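Local coordinates for putative sugar binding protein (Bacteroides vulgatus ATCC 8482, PDB 3KEZ), which probably binds sugars at the bacterial outer membrane as a calcium-containing member of the SusD family of nutrient-binding proteins, at residues 52-57 against 387-392; 80-85 against 444-449; 292-297 against 301-306. One frame throughout, in Å; residues are numbered along the deposited sequence. Where two conformers were deposited one is given.

Contact 1: residues 52-57 against 387-392; sequences GDDMQA and ERRKEL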
ATOM      1  N   GLY A  52       0.116 -11.411   7.261  1.00  9.95           N
ATOM      2  CA  GLY A  52       0.104 -12.477   6.275  1.00 11.96           C
ATOM      3  C   GLY A  52       0.887 -13.723   6.645  1.00 11.39           C
ATOM      4  O   GLY A  52       1.097 -14.040   7.831  1.00 10.72           O
ATOM      5  N   ASP A  53       1.309 -14.426   5.600  1.00 13.29           N
ATOM      6  CA  ASP A  53       2.078 -15.659   5.690  1.00 13.13           C
ATOM      7  C   ASP A  53       3.551 -15.580   5.251  1.00 10.43           C
ATOM      8  O   ASP A  53       4.277 -16.569   5.434  1.00 13.66           O
ATOM      9  CB  ASP A  53       1.367 -16.795   4.903  1.00 12.32           C
ATOM     10  CG  ASP A  53       1.100 -16.449   3.453  1.00 13.15           C
ATOM     11  OD1 ASP A  53       1.142 -15.261   3.092  1.00 13.94           O
ATOM     12  OD2 ASP A  53       0.773 -17.378   2.676  1.00 14.52           O
ATOM     13  N   ASP A  54       3.975 -14.431   4.707  1.00 10.86           N
ATOM     14  CA  ASP A  54       5.283 -14.308   4.034  1.00  9.30           C
ATOM     15  C   ASP A  54       6.313 -13.507   4.826  1.00  8.83           C
ATOM     16  O   ASP A  54       7.519 -13.660   4.608  1.00 10.23           O
ATOM     17  CB  ASP A  54       5.121 -13.761   2.636  1.00  8.00           C
ATOM     18  CG  ASP A  54       4.453 -14.734   1.683  1.00  9.96           C
ATOM     19  OD1 ASP A  54       4.410 -15.947   1.983  1.00 10.70           O
ATOM     20  OD2 ASP A  54       4.042 -14.292   0.561  1.00 11.38           O
HETATM   21  N   MSE A  55       5.829 -12.763   5.821  1.00 10.57           N
HETATM   22  CA  MSE A  55       6.654 -12.034   6.791  1.00  6.67           C
HETATM   23  C   MSE A  55       6.082 -12.204   8.185  1.00 10.68           C
HETATM   24  O   MSE A  55       4.897 -12.510   8.354  1.00 10.60           O
HETATM   25  CB  MSE A  55       6.767 -10.535   6.428  1.00  9.15           C
HETATM   26  CG  MSE A  55       7.366 -10.329   5.033  1.00 10.80           C
HETATM   27 SE   MSE A  55       7.956  -8.532   4.792  0.75  4.05          SE
HETATM   28  CE  MSE A  55       9.342  -8.609   6.097  1.00 10.39           C
ATOM     29  N   GLN A  56       6.936 -12.003   9.186  1.00  8.33           N
ATOM     30  CA  GLN A  56       6.536 -12.164  10.571  1.00  9.69           C
ATOM     31  C   GLN A  56       7.313 -11.182  11.415  1.00 10.89           C
ATOM     32  O   GLN A  56       8.342 -10.698  10.981  1.00 11.12           O
ATOM     33  CB  GLN A  56       6.862 -13.580  11.045  1.00 10.63           C
ATOM     34  CG  GLN A  56       8.308 -14.017  10.834  1.00  7.84           C
ATOM     35  CD  GLN A  56       8.567 -15.338  11.442  1.00  9.38           C
ATOM     36  OE1 GLN A  56       8.474 -16.362  10.782  1.00 14.48           O
ATOM     37  NE2 GLN A  56       8.852 -15.341  12.735  1.00 12.37           N
ATOM     38  N   ALA A  57       6.838 -10.933  12.631  1.00 11.19           N
ATOM     39  CA  ALA A  57       7.659 -10.299  13.660  1.00  8.80           C
ATOM     40  C   ALA A  57       8.818 -11.217  13.996  1.00 10.13           C
ATOM     41  O   ALA A  57       8.662 -12.451  14.060  1.00  9.58           O
ATOM     42  CB  ALA A  57       6.855 -10.037  14.909  1.00  7.57           C
ATOM     43  N   GLU A 387       3.205 -14.998  -8.138  1.00  8.70           N
ATOM     44  CA  GLU A 387       4.146 -14.000  -8.616  1.00  9.58           C
ATOM     45  C   GLU A 387       4.073 -12.677  -7.812  1.00 11.23           C
ATOM     46  O   GLU A 387       5.110 -12.114  -7.420  1.00 10.38           O
ATOM     47  CB  GLU A 387       3.939 -13.735 -10.094  1.00 10.51           C
ATOM     48  CG  GLU A 387       5.092 -12.971 -10.780  1.00 13.41           C
ATOM     49  CD  GLU A 387       6.411 -13.717 -10.768  1.00 21.61           C
ATOM     50  OE1 GLU A 387       6.411 -14.964 -10.742  1.00 16.64           O
ATOM     51  OE2 GLU A 387       7.462 -13.047 -10.801  1.00 15.88           O
ATOM     52  N   ARG A 388       2.868 -12.187  -7.560  1.00  8.01           N
ATOM     53  CA  ARG A 388       2.679 -10.918  -6.851  1.00  9.30           C
ATOM     54  C   ARG A 388       3.356 -10.937  -5.452  1.00 11.87           C
ATOM     55  O   ARG A 388       3.981  -9.965  -5.045  1.00 10.93           O
ATOM     56  CB  ARG A 388       1.176 -10.629  -6.715  1.00  7.92           C
ATOM     57  CG  ARG A 388       0.788  -9.282  -6.129  1.00  9.88           C
ATOM     58  CD  ARG A 388      -0.696  -9.253  -5.713  1.00  9.69           C
ATOM     59  NE  ARG A 388      -1.102  -7.923  -5.296  1.00  8.33           N
ATOM     60  CZ  ARG A 388      -1.308  -6.895  -6.144  1.00 14.33           C
ATOM     61  NH1 ARG A 388      -1.179  -7.031  -7.462  1.00 14.32           N
ATOM     62  NH2 ARG A 388      -1.631  -5.709  -5.656  1.00 13.41           N
ATOM     63  N   ARG A 389       3.205 -12.025  -4.712  1.00 12.03           N
ATOM     64  CA  ARG A 389       3.791 -12.091  -3.377  1.00 11.47           C
ATOM     65  C   ARG A 389       5.336 -12.012  -3.401  1.00  9.20           C
ATOM     66  O   ARG A 389       5.945 -11.456  -2.494  1.00  8.28           O
ATOM     67  CB  ARG A 389       3.303 -13.328  -2.620  1.00 11.95           C
ATOM     68  CG  ARG A 389       3.944 -14.623  -3.089  1.00 10.63           C
ATOM     69  CD  ARG A 389       3.076 -15.811  -2.828  1.00 11.63           C
ATOM     70  NE  ARG A 389       3.241 -16.226  -1.455  1.00  8.58           N
ATOM     71  CZ  ARG A 389       2.885 -17.407  -0.965  1.00 14.96           C
ATOM     72  NH1 ARG A 389       2.327 -18.334  -1.739  1.00 13.87           N
ATOM     73  NH2 ARG A 389       3.085 -17.659   0.314  1.00  7.70           N
ATOM     74  N   LYS A 390       5.960 -12.554  -4.445  1.00  9.25           N
ATOM     75  CA  LYS A 390       7.408 -12.444  -4.602  1.00 11.64           C
ATOM     76  C   LYS A 390       7.769 -11.029  -4.914  1.00  9.68           C
ATOM     77  O   LYS A 390       8.703 -10.485  -4.310  1.00  9.64           O
ATOM     78  CB  LYS A 390       7.954 -13.386  -5.675  1.00 13.95           C
ATOM     79  CG  LYS A 390       7.686 -14.880  -5.393  1.00 10.60           C
ATOM     80  CD  LYS A 390       8.189 -15.774  -6.575  1.00  9.98           C
ATOM     81  CE  LYS A 390       7.737 -17.192  -6.391  1.00 19.92           C
ATOM     82  NZ  LYS A 390       7.905 -17.946  -7.637  1.00 24.38           N
ATOM     83  N   GLU A 391       6.992 -10.389  -5.791  1.00  8.89           N
ATOM     84  CA  GLU A 391       7.289  -9.011  -6.187  1.00  8.13           C
ATOM     85  C   GLU A 391       7.050  -7.961  -5.092  1.00 10.13           C
ATOM     86  O   GLU A 391       7.826  -7.021  -4.967  1.00  8.64           O
ATOM     87  CB  GLU A 391       6.491  -8.642  -7.443  1.00 11.44           C
ATOM     88  CG  GLU A 391       6.902  -7.312  -7.993  1.00  6.57           C
ATOM     89  CD  GLU A 391       8.361  -7.290  -8.394  1.00 14.83           C
ATOM     90  OE1 GLU A 391       8.790  -8.234  -9.110  1.00 11.68           O
ATOM     91  OE2 GLU A 391       9.079  -6.336  -8.008  1.00  7.89           O
ATOM     92  N   LEU A 392       6.000  -8.119  -4.284  1.00  8.82           N
ATOM     93  CA  LEU A 392       5.546  -7.059  -3.405  1.00  8.58           C
ATOM     94  C   LEU A 392       5.789  -7.312  -1.906  1.00  8.81           C
ATOM     95  O   LEU A 392       5.270  -6.604  -1.069  1.00 10.98           O
ATOM     96  CB  LEU A 392       4.075  -6.763  -3.676  1.00  8.74           C
ATOM     97  CG  LEU A 392       3.732  -6.266  -5.106  1.00  8.78           C
ATOM     98  CD1 LEU A 392       2.234  -5.867  -5.179  1.00  8.21           C
ATOM     99  CD2 LEU A 392       4.583  -5.057  -5.496  1.00  8.19           C
TER
HETATM  100  O   HOH W   1       4.671 -11.564   0.107  1.00 10.92           O
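The backbones of Asp54 and Arg389 come no nearer than 7.9 Å between their CA atoms, where the loop leading into strand 55-57 faces residues 387-392 of helix 381-392, and side chains bridge the distance. Arg389 grips the Asp54 carboxylate side-on with two nitrogens: NH2 donates to Asp54 OD1 at 2.7 Å, and NE donates to Asp54 OD2 at 2.9 Å. Both bonds are nearly straight, 171° and 167°; both oxygens use their syn lone pairs, and the carboxylate and guanidinium planes are nearly coplanar. A bend at chi3 (-82°) turns the NE edge of the guanidinium to the acid. This bidentate pair is the centre of a salt-bridge network that ties the N-terminal part of the SusD-family chain to a helix more than 300 residues further on. Asp53 joins through charge alone, its OD2 lying 3.3 Å from Arg389 NH2 but well out of the guanidinium plane; its OD1 is paired with Arg398. Asp386 takes Arg389 NH1, giving the guanidinium a third acidic neighbour. A water donates to Asp54 OD2 at 2.8 Å and to Arg389 O at 2.9 Å, linking the carboxylate to the helix backbone as well.

Contact 2: residues 80-85 against 444-449; sequences SHWSYL and KKEMDA. With EDO (1,2-ethanediol), chain H.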
ATOM      1  N   SER A  80      -3.336   5.250  15.727  1.00 12.65           N
ATOM      2  CA  SER A  80      -2.640   6.050  14.718  1.00 11.86           C
ATOM      3  C   SER A  80      -3.204   5.899  13.304  1.00 12.50           C
ATOM      4  O   SER A  80      -3.267   6.860  12.576  1.00 10.52           O
ATOM      5  CB  SER A  80      -1.160   5.662  14.677  1.00 14.64           C
ATOM      6  OG  SER A  80      -1.012   4.225  14.772  1.00 11.92           O
ATOM      7  N   HIS A  81      -3.569   4.673  12.926  1.00  9.99           N
ATOM      8  CA  HIS A  81      -4.096   4.427  11.599  1.00 13.97           C
ATOM      9  C   HIS A  81      -5.317   5.311  11.430  1.00 13.45           C
ATOM     10  O   HIS A  81      -5.432   6.014  10.449  1.00 12.17           O
ATOM     11  CB  HIS A  81      -4.494   2.962  11.397  1.00 12.76           C
ATOM     12  CG  HIS A  81      -3.461   1.970  11.858  1.00  8.68           C
ATOM     13  ND1 HIS A  81      -3.227   1.682  13.196  1.00 13.39           N
ATOM     14  CD2 HIS A  81      -2.634   1.169  11.150  1.00  7.38           C
ATOM     15  CE1 HIS A  81      -2.288   0.757  13.279  1.00 12.45           C
ATOM     16  NE2 HIS A  81      -1.913   0.426  12.051  1.00  9.67           N
ATOM     17  N   TRP A  82      -6.219   5.234  12.402  1.00 12.54           N
ATOM     18  CA  TRP A  82      -7.453   6.011  12.395  1.00 12.53           C
ATOM     19  C   TRP A  82      -7.221   7.542  12.345  1.00 11.57           C
ATOM     20  O   TRP A  82      -7.704   8.244  11.413  1.00  9.99           O
ATOM     21  CB  TRP A  82      -8.247   5.587  13.642  1.00 12.50           C
ATOM     22  CG  TRP A  82      -9.621   6.137  13.737  1.00 11.67           C
ATOM     23  CD1 TRP A  82      -9.993   7.294  14.326  1.00 13.23           C
ATOM     24  CD2 TRP A  82     -10.826   5.524  13.234  1.00 11.44           C
ATOM     25  NE1 TRP A  82     -11.363   7.457  14.227  1.00 11.01           N
ATOM     26  CE2 TRP A  82     -11.893   6.384  13.553  1.00 15.06           C
ATOM     27  CE3 TRP A  82     -11.092   4.351  12.510  1.00 15.48           C
ATOM     28  CZ2 TRP A  82     -13.231   6.091  13.199  1.00 16.76           C
ATOM     29  CZ3 TRP A  82     -12.417   4.054  12.181  1.00 16.84           C
ATOM     30  CH2 TRP A  82     -13.466   4.932  12.523  1.00 15.48           C
ATOM     31  N   SER A  83      -6.441   8.027  13.327  1.00 11.66           N
ATOM     32  CA  SER A  83      -6.190   9.463  13.492  0.50 10.72           C
ATOM     33  C   SER A  83      -5.436  10.070  12.321  1.00 11.45           C
ATOM     34  O   SER A  83      -5.825  11.114  11.834  1.00  7.26           O
ATOM     35  CB  SER A  83      -5.500   9.797  14.836  0.50 11.51           C
ATOM     36  OG  SER A  83      -4.518   8.847  15.231  0.50 15.65           O
ATOM     37  N   TYR A  84      -4.385   9.389  11.845  1.00  9.55           N
ATOM     38  CA  TYR A  84      -3.589   9.908  10.758  1.00 11.41           C
ATOM     39  C   TYR A  84      -4.380   9.957   9.439  1.00 10.99           C
ATOM     40  O   TYR A  84      -4.379  10.972   8.742  1.00  9.63           O
ATOM     41  CB  TYR A  84      -2.288   9.105  10.590  1.00 12.21           C
ATOM     42  CG  TYR A  84      -1.165   9.623  11.449  1.00 14.08           C
ATOM     43  CD1 TYR A  84      -1.185   9.430  12.812  1.00 18.41           C
ATOM     44  CD2 TYR A  84      -0.083  10.342  10.888  1.00 18.20           C
ATOM     45  CE1 TYR A  84      -0.187   9.930  13.623  1.00 17.30           C
ATOM     46  CE2 TYR A  84       0.934  10.867  11.706  1.00 16.90           C
ATOM     47  CZ  TYR A  84       0.880  10.627  13.072  1.00 19.94           C
ATOM     48  OH  TYR A  84       1.858  11.117  13.930  1.00 24.71           O
ATOM     49  N   LEU A  85      -5.101   8.880   9.134  1.00  9.28           N
ATOM     50  CA  LEU A  85      -5.888   8.859   7.899  1.00  9.76           C
ATOM     51  C   LEU A  85      -7.026   9.901   7.917  1.00  9.52           C
ATOM     52  O   LEU A  85      -7.274  10.571   6.904  1.00  9.72           O
ATOM     53  CB  LEU A  85      -6.357   7.432   7.581  1.00  9.11           C
ATOM     54  CG  LEU A  85      -5.166   6.560   7.178  1.00 10.46           C
ATOM     55  CD1 LEU A  85      -5.478   5.101   7.207  1.00  8.81           C
ATOM     56  CD2 LEU A  85      -4.543   6.994   5.827  1.00 17.00           C
ATOM     57  N   LYS A 444     -10.268   2.892  21.062  1.00 13.74           N
ATOM     58  CA  LYS A 444     -11.026   3.275  22.268  1.00 13.87           C
ATOM     59  C   LYS A 444     -11.354   4.756  22.312  1.00 15.78           C
ATOM     60  O   LYS A 444     -12.455   5.143  22.745  1.00 17.87           O
ATOM     61  CB  LYS A 444     -10.267   2.876  23.550  1.00 15.15           C
ATOM     62  CG  LYS A 444     -11.088   3.018  24.849  1.00 12.99           C
ATOM     63  CD  LYS A 444     -10.407   2.331  26.034  1.00 23.81           C
ATOM     64  CE  LYS A 444     -11.340   2.277  27.252  1.00 28.02           C
ATOM     65  NZ  LYS A 444     -12.001   3.599  27.469  1.00 27.54           N
ATOM     66  N   LYS A 445     -10.409   5.579  21.874  1.00 14.09           N
ATOM     67  CA  LYS A 445     -10.600   7.026  21.967  1.00 18.34           C
ATOM     68  C   LYS A 445     -11.791   7.436  21.116  1.00 17.03           C
ATOM     69  O   LYS A 445     -12.589   8.287  21.526  1.00 18.20           O
ATOM     70  CB  LYS A 445      -9.331   7.793  21.586  1.00 21.42           C
ATOM     71  CG  LYS A 445      -9.131   8.067  20.113  1.00 27.82           C
ATOM     72  CD  LYS A 445      -7.673   8.437  19.767  1.00 37.87           C
ATOM     73  CE  LYS A 445      -7.237   9.759  20.363  1.00 40.94           C
ATOM     74  NZ  LYS A 445      -5.765   9.963  20.203  1.00 48.00           N
ATOM     75  N   GLU A 446     -11.959   6.763  19.978  1.00 15.60           N
ATOM     76  CA  GLU A 446     -13.098   7.012  19.103  1.00 15.09           C
ATOM     77  C   GLU A 446     -14.372   6.482  19.709  1.00 15.06           C
ATOM     78  O   GLU A 446     -15.382   7.191  19.705  1.00 12.12           O
ATOM     79  CB  GLU A 446     -12.889   6.401  17.711  1.00 15.30           C
ATOM     80  CG  GLU A 446     -14.047   6.665  16.750  1.00 14.60           C
ATOM     81  CD  GLU A 446     -14.160   8.115  16.321  1.00 20.44           C
ATOM     82  OE1 GLU A 446     -13.144   8.837  16.441  1.00 18.04           O
ATOM     83  OE2 GLU A 446     -15.256   8.519  15.861  1.00 22.03           O
HETATM   84  N   MSE A 447     -14.321   5.263  20.262  1.00 14.78           N
HETATM   85  CA  MSE A 447     -15.497   4.673  20.928  1.00 15.70           C
HETATM   86  C   MSE A 447     -15.951   5.531  22.099  1.00 19.49           C
HETATM   87  O   MSE A 447     -17.155   5.699  22.322  1.00 20.56           O
HETATM   88  CB  MSE A 447     -15.211   3.243  21.421  1.00 17.44           C
HETATM   89  CG  MSE A 447     -14.932   2.235  20.309  1.00 13.35           C
HETATM   90 SE   MSE A 447     -16.408   1.847  19.138  0.75 10.55          SE
HETATM   91  CE  MSE A 447     -17.745   1.381  20.485  1.00  9.86           C
ATOM     92  N   ASP A 448     -14.991   6.101  22.826  1.00 22.63           N
ATOM     93  CA  ASP A 448     -15.294   6.908  24.015  1.00 23.19           C
ATOM     94  C   ASP A 448     -15.900   8.260  23.596  1.00 25.40           C
ATOM     95  O   ASP A 448     -16.811   8.754  24.261  1.00 27.11           O
ATOM     96  CB  ASP A 448     -14.035   7.159  24.865  1.00 23.59           C
ATOM     97  CG  ASP A 448     -13.548   5.926  25.661  1.00 24.23           C
ATOM     98  OD1 ASP A 448     -14.265   4.909  25.766  1.00 17.31           O
ATOM     99  OD2 ASP A 448     -12.403   5.989  26.195  1.00 18.54           O
ATOM    100  N   ALA A 449     -15.407   8.845  22.502  1.00 23.48           N
ATOM    101  CA  ALA A 449     -15.819  10.186  22.071  1.00 22.39           C
ATOM    102  C   ALA A 449     -17.055  10.224  21.162  1.00 21.85           C
ATOM    103  O   ALA A 449     -17.666  11.274  21.013  1.00 20.88           O
ATOM    104  CB  ALA A 449     -14.681  10.871  21.381  1.00 22.37           C
TER
HETATM  105  C1  EDO H  14     -14.506  10.014  12.350  1.00 40.75           C
HETATM  106  O1  EDO H  14     -15.202  10.357  13.547  1.00 43.08           O
HETATM  107  C2  EDO H  14     -13.410  11.049  12.196  1.00 44.88           C
HETATM  108  O2  EDO H  14     -12.447  10.868  13.238  1.00 44.64           O
HETATM  109  O   HOH W   2      -4.114   8.570  17.710  1.00 17.92           O
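Glu446 OE2 accepts a hydrogen bond from O1 of a 1,2-ethanediol molecule at 3.0 Å and is also bonded to Asn450 ND2, while the other oxygen of the same carboxylate turns to the indole of Trp82. That second bond, from Trp82 NE1 to Glu446 OE1, is weak: 3.2 Å long and bent to 140°, with the carboxylate plane inclined 45° to the ring. Further back along the chain, chi1 of Glu446 (-179°) sets CG opposite the backbone N and carries it to the indole, 3.7 Å from Trp82 CZ2; the bend at chi2 then turns the carboxylate so that OE1 meets NE1. Trp82 projects from helix 80-96 toward the short C-terminal helix 444-449, and its ring also meets Phe134 edge-to-face and touches Leu130 of helix 109-134. Shortening Glu446 to an alanine would probably leave the indole N-H without this acceptor and Asn450 ND2 without its carboxylate. The diol probably comes from the crystallisation liquor, and a bent N-H to carboxylate bond beside it suggests that the polar link between the two helices is of modest strength.

Contact 3: residues 292-297 against 301-306; sequences QLLKKD and VRLKIL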
ATOM      1  N   GLN A 292      11.657 -20.257   1.217  1.00 11.56           N
ATOM      2  CA  GLN A 292      11.658 -21.492   0.424  1.00 11.50           C
ATOM      3  C   GLN A 292      10.935 -21.365  -0.926  1.00 14.09           C
ATOM      4  O   GLN A 292      11.445 -21.854  -1.947  1.00 10.68           O
ATOM      5  CB  GLN A 292      11.134 -22.648   1.237  1.00 10.98           C
ATOM      6  CG  GLN A 292      12.142 -22.984   2.343  1.00 13.66           C
ATOM      7  CD  GLN A 292      11.692 -24.077   3.271  1.00 19.15           C
ATOM      8  OE1 GLN A 292      10.532 -24.523   3.240  1.00 23.24           O
ATOM      9  NE2 GLN A 292      12.603 -24.491   4.156  1.00 13.09           N
ATOM     10  N   LEU A 293       9.792 -20.688  -0.942  1.00 13.47           N
ATOM     11  CA  LEU A 293       9.095 -20.343  -2.198  1.00 12.81           C
ATOM     12  C   LEU A 293       9.993 -19.526  -3.125  1.00 14.94           C
ATOM     13  O   LEU A 293      10.073 -19.803  -4.331  1.00 14.07           O
ATOM     14  CB  LEU A 293       7.784 -19.581  -1.882  1.00 11.65           C
ATOM     15  CG  LEU A 293       7.112 -18.530  -2.803  1.00 20.28           C
ATOM     16  CD1 LEU A 293       5.856 -18.073  -2.148  1.00 30.18           C
ATOM     17  CD2 LEU A 293       7.921 -17.293  -3.071  1.00 29.46           C
ATOM     18  N   LEU A 294      10.673 -18.515  -2.564  1.00 14.12           N
ATOM     19  CA  LEU A 294      11.440 -17.583  -3.381  1.00 14.63           C
ATOM     20  C   LEU A 294      12.658 -18.304  -3.948  1.00 17.48           C
ATOM     21  O   LEU A 294      12.979 -18.153  -5.125  1.00 17.10           O
ATOM     22  CB  LEU A 294      11.836 -16.308  -2.612  1.00 13.07           C
ATOM     23  CG  LEU A 294      12.422 -15.133  -3.418  1.00 16.40           C
ATOM     24  CD1 LEU A 294      11.473 -14.647  -4.511  1.00 10.68           C
ATOM     25  CD2 LEU A 294      12.880 -13.938  -2.519  1.00  9.32           C
ATOM     26  N   LYS A 295      13.311 -19.129  -3.128  1.00 17.77           N
ATOM     27  CA  LYS A 295      14.519 -19.775  -3.580  1.00 20.08           C
ATOM     28  C   LYS A 295      14.302 -21.028  -4.436  1.00 21.43           C
ATOM     29  O   LYS A 295      15.285 -21.595  -4.936  1.00 24.43           O
ATOM     30  CB  LYS A 295      15.458 -20.034  -2.409  1.00 21.27           C
ATOM     31  CG  LYS A 295      15.129 -21.179  -1.496  1.00 23.49           C
ATOM     32  CD  LYS A 295      16.098 -21.094  -0.272  1.00 27.83           C
ATOM     33  CE  LYS A 295      16.778 -22.396   0.054  1.00 36.37           C
ATOM     34  NZ  LYS A 295      16.236 -23.066   1.279  1.00 40.23           N
ATOM     35  N   LYS A 296      13.050 -21.443  -4.645  1.00 19.26           N
ATOM     36  CA  LYS A 296      12.750 -22.499  -5.614  1.00 21.14           C
ATOM     37  C   LYS A 296      13.471 -22.231  -6.946  1.00 21.05           C
ATOM     38  O   LYS A 296      14.004 -23.164  -7.545  1.00 20.36           O
ATOM     39  CB  LYS A 296      11.250 -22.671  -5.837  1.00 23.14           C
ATOM     40  CG  LYS A 296      10.870 -23.875  -6.692  1.00 27.93           C
ATOM     41  N   ASP A 297      13.500 -20.968  -7.390  1.00 17.21           N
ATOM     42  CA  ASP A 297      14.383 -20.544  -8.485  1.00 15.41           C
ATOM     43  C   ASP A 297      15.572 -19.769  -7.905  1.00 12.25           C
ATOM     44  O   ASP A 297      15.432 -18.607  -7.608  1.00  9.56           O
ATOM     45  CB  ASP A 297      13.597 -19.689  -9.499  1.00 15.99           C
ATOM     46  CG  ASP A 297      14.449 -19.171 -10.643  1.00 16.53           C
ATOM     47  OD1 ASP A 297      15.638 -19.543 -10.740  1.00 12.39           O
ATOM     48  OD2 ASP A 297      13.912 -18.386 -11.452  1.00 13.98           O
ATOM     49  N   VAL A 301      16.002 -12.822  -9.274  1.00  9.58           N
ATOM     50  CA  VAL A 301      16.741 -11.602  -8.871  1.00  7.80           C
ATOM     51  C   VAL A 301      16.259 -11.067  -7.515  1.00 10.32           C
ATOM     52  O   VAL A 301      17.007 -10.407  -6.800  1.00 11.03           O
ATOM     53  CB  VAL A 301      16.652 -10.504  -9.933  1.00 11.33           C
ATOM     54  CG1 VAL A 301      15.318  -9.788  -9.834  1.00  8.81           C
ATOM     55  CG2 VAL A 301      17.846  -9.544  -9.836  1.00  3.68           C
ATOM     56  N   ARG A 302      15.043 -11.402  -7.097  1.00  9.59           N
ATOM     57  CA  ARG A 302      14.555 -10.882  -5.833  1.00 12.91           C
ATOM     58  C   ARG A 302      15.244 -11.516  -4.612  1.00 13.29           C
ATOM     59  O   ARG A 302      15.213 -10.960  -3.513  1.00 12.95           O
ATOM     60  CB  ARG A 302      13.024 -11.003  -5.764  1.00 13.97           C
ATOM     61  CG  ARG A 302      12.355 -10.114  -6.812  1.00 14.85           C
ATOM     62  CD  ARG A 302      10.917 -10.504  -7.122  1.00 13.94           C
ATOM     63  NE  ARG A 302      10.819 -11.833  -7.732  1.00 14.71           N
ATOM     64  CZ  ARG A 302       9.808 -12.230  -8.510  1.00 11.80           C
ATOM     65  NH1 ARG A 302       8.793 -11.407  -8.814  1.00 14.21           N
ATOM     66  NH2 ARG A 302       9.808 -13.459  -8.969  1.00  8.84           N
ATOM     67  N   LEU A 303      15.882 -12.674  -4.798  1.00 12.51           N
ATOM     68  CA  LEU A 303      16.754 -13.206  -3.753  1.00 11.04           C
ATOM     69  C   LEU A 303      17.852 -12.188  -3.410  1.00 11.04           C
ATOM     70  O   LEU A 303      18.268 -12.116  -2.255  1.00  9.04           O
ATOM     71  CB  LEU A 303      17.380 -14.550  -4.147  1.00  8.50           C
ATOM     72  CG  LEU A 303      16.423 -15.743  -4.242  1.00 10.64           C
ATOM     73  CD1 LEU A 303      17.029 -16.908  -5.047  1.00 11.71           C
ATOM     74  CD2 LEU A 303      16.096 -16.156  -2.810  1.00  5.78           C
ATOM     75  N   LYS A 304      18.265 -11.359  -4.373  1.00  9.21           N
ATOM     76  CA  LYS A 304      19.351 -10.406  -4.114  1.00  9.37           C
ATOM     77  C   LYS A 304      18.973  -9.155  -3.319  1.00 13.19           C
ATOM     78  O   LYS A 304      19.829  -8.301  -3.079  1.00 13.30           O
ATOM     79  CB  LYS A 304      19.984  -9.988  -5.434  1.00 11.16           C
ATOM     80  CG  LYS A 304      20.767 -11.092  -6.102  1.00 11.08           C
ATOM     81  CD  LYS A 304      21.226 -10.649  -7.484  1.00 23.40           C
ATOM     82  CE  LYS A 304      22.210 -11.639  -8.096  1.00 23.72           C
ATOM     83  NZ  LYS A 304      22.884 -11.053  -9.284  1.00 33.23           N
ATOM     84  N   ILE A 305      17.705  -9.024  -2.928  1.00 14.68           N
ATOM     85  CA  ILE A 305      17.295  -7.941  -2.038  1.00 13.46           C
ATOM     86  C   ILE A 305      17.002  -8.448  -0.632  1.00 12.88           C
ATOM     87  O   ILE A 305      16.379  -7.749   0.161  1.00 13.04           O
ATOM     88  CB  ILE A 305      16.119  -7.074  -2.586  1.00 15.49           C
ATOM     89  CG1 ILE A 305      14.828  -7.867  -2.852  1.00 14.95           C
ATOM     90  CG2 ILE A 305      16.574  -6.266  -3.810  1.00 17.63           C
ATOM     91  CD1 ILE A 305      14.190  -8.464  -1.581  1.00 18.41           C
ATOM     92  N   LEU A 306      17.457  -9.657  -0.344  1.00 11.80           N
ATOM     93  CA  LEU A 306      17.389 -10.224   0.979  1.00 12.07           C
ATOM     94  C   LEU A 306      18.717  -9.943   1.669  1.00 10.11           C
ATOM     95  O   LEU A 306      19.778 -10.117   1.092  1.00 13.59           O
ATOM     96  CB  LEU A 306      17.116 -11.729   0.907  1.00 12.86           C
ATOM     97  CG  LEU A 306      15.786 -12.245   0.311  1.00  7.79           C
ATOM     98  CD1 LEU A 306      15.743 -13.773   0.564  1.00  6.68           C
ATOM     99  CD2 LEU A 306      14.557 -11.464   0.911  1.00  5.33           C
TER
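Helix 288-295 and the 3-10 segment 301-304 that follows it after a short turn are held together by leucines at the entry to strand 306-309. Leu294 points at the 3-10 segment, with 6.9 Å between its CA and that of Leu303, and the end of Leu303 comes in beside it, the two side chains running antiparallel. Leu303 CD2 lies 3.9 Å from Leu294 CG and equally near Leu294 CD2, so this methyl rests against the CG-CD2 branch of Leu294. Leu294 extends toward the 3-10 turn because its chi1 (-169°) sets CG opposite the backbone N. There its two branches divide the work: CD2 meets the backbone O of Arg302 at 3.9 Å and Leu306 CD1 at 4.2 Å, whereas CD1 touches Arg302 CB at 4.2 Å. The second methyl of Leu303 approaches the turn instead, with CD1 3.5 Å from the carbonyl O of Asp297, and Lys295 CB flanks Leu303 CD2 at 4.0 Å. Cohesion between the two segments is therefore apolar. Of the charged ends, Arg302 NH2 pairs with Asp300 of the connecting turn and NH1 with Glu387 and Glu391 of helix 381-392, while Lys295 pairs with Asp416 and Asp297 accepts from Asn369 and Asn372. Bonds from Lys304 N to Val301 O and from Leu306 N to Leu303 O keep the second segment tightly wound. Helix 381-392 packs beside the two segments, its Lys390 touching both Leu294 and Arg302, while Arg302 also leans on Ile364 and Ala368 of helix 354-368 and Val301 on the short helix 239-242.

Contacts 1 and 3 are neighbours, their centres about 12 Å apart, and both involve helix 381-392: it supplies one segment of contact 1 and packs against contact 3, where Leu293 meets Arg389 and Lys390. Contact 2 stands alone, its centre about 28 Å from that of contact 1 and about 39 Å from that of contact 3, on the opposite side of the chain's centre from contact 3. Chemistry differs with place: ion pairs carry the buried contact 1, apolar side chains the partly buried contact 3 around a local turn, and a weak polar pair the partly buried contact 2. Contacts 1 and 2 join distant parts of the sequence, whereas contact 3 is local.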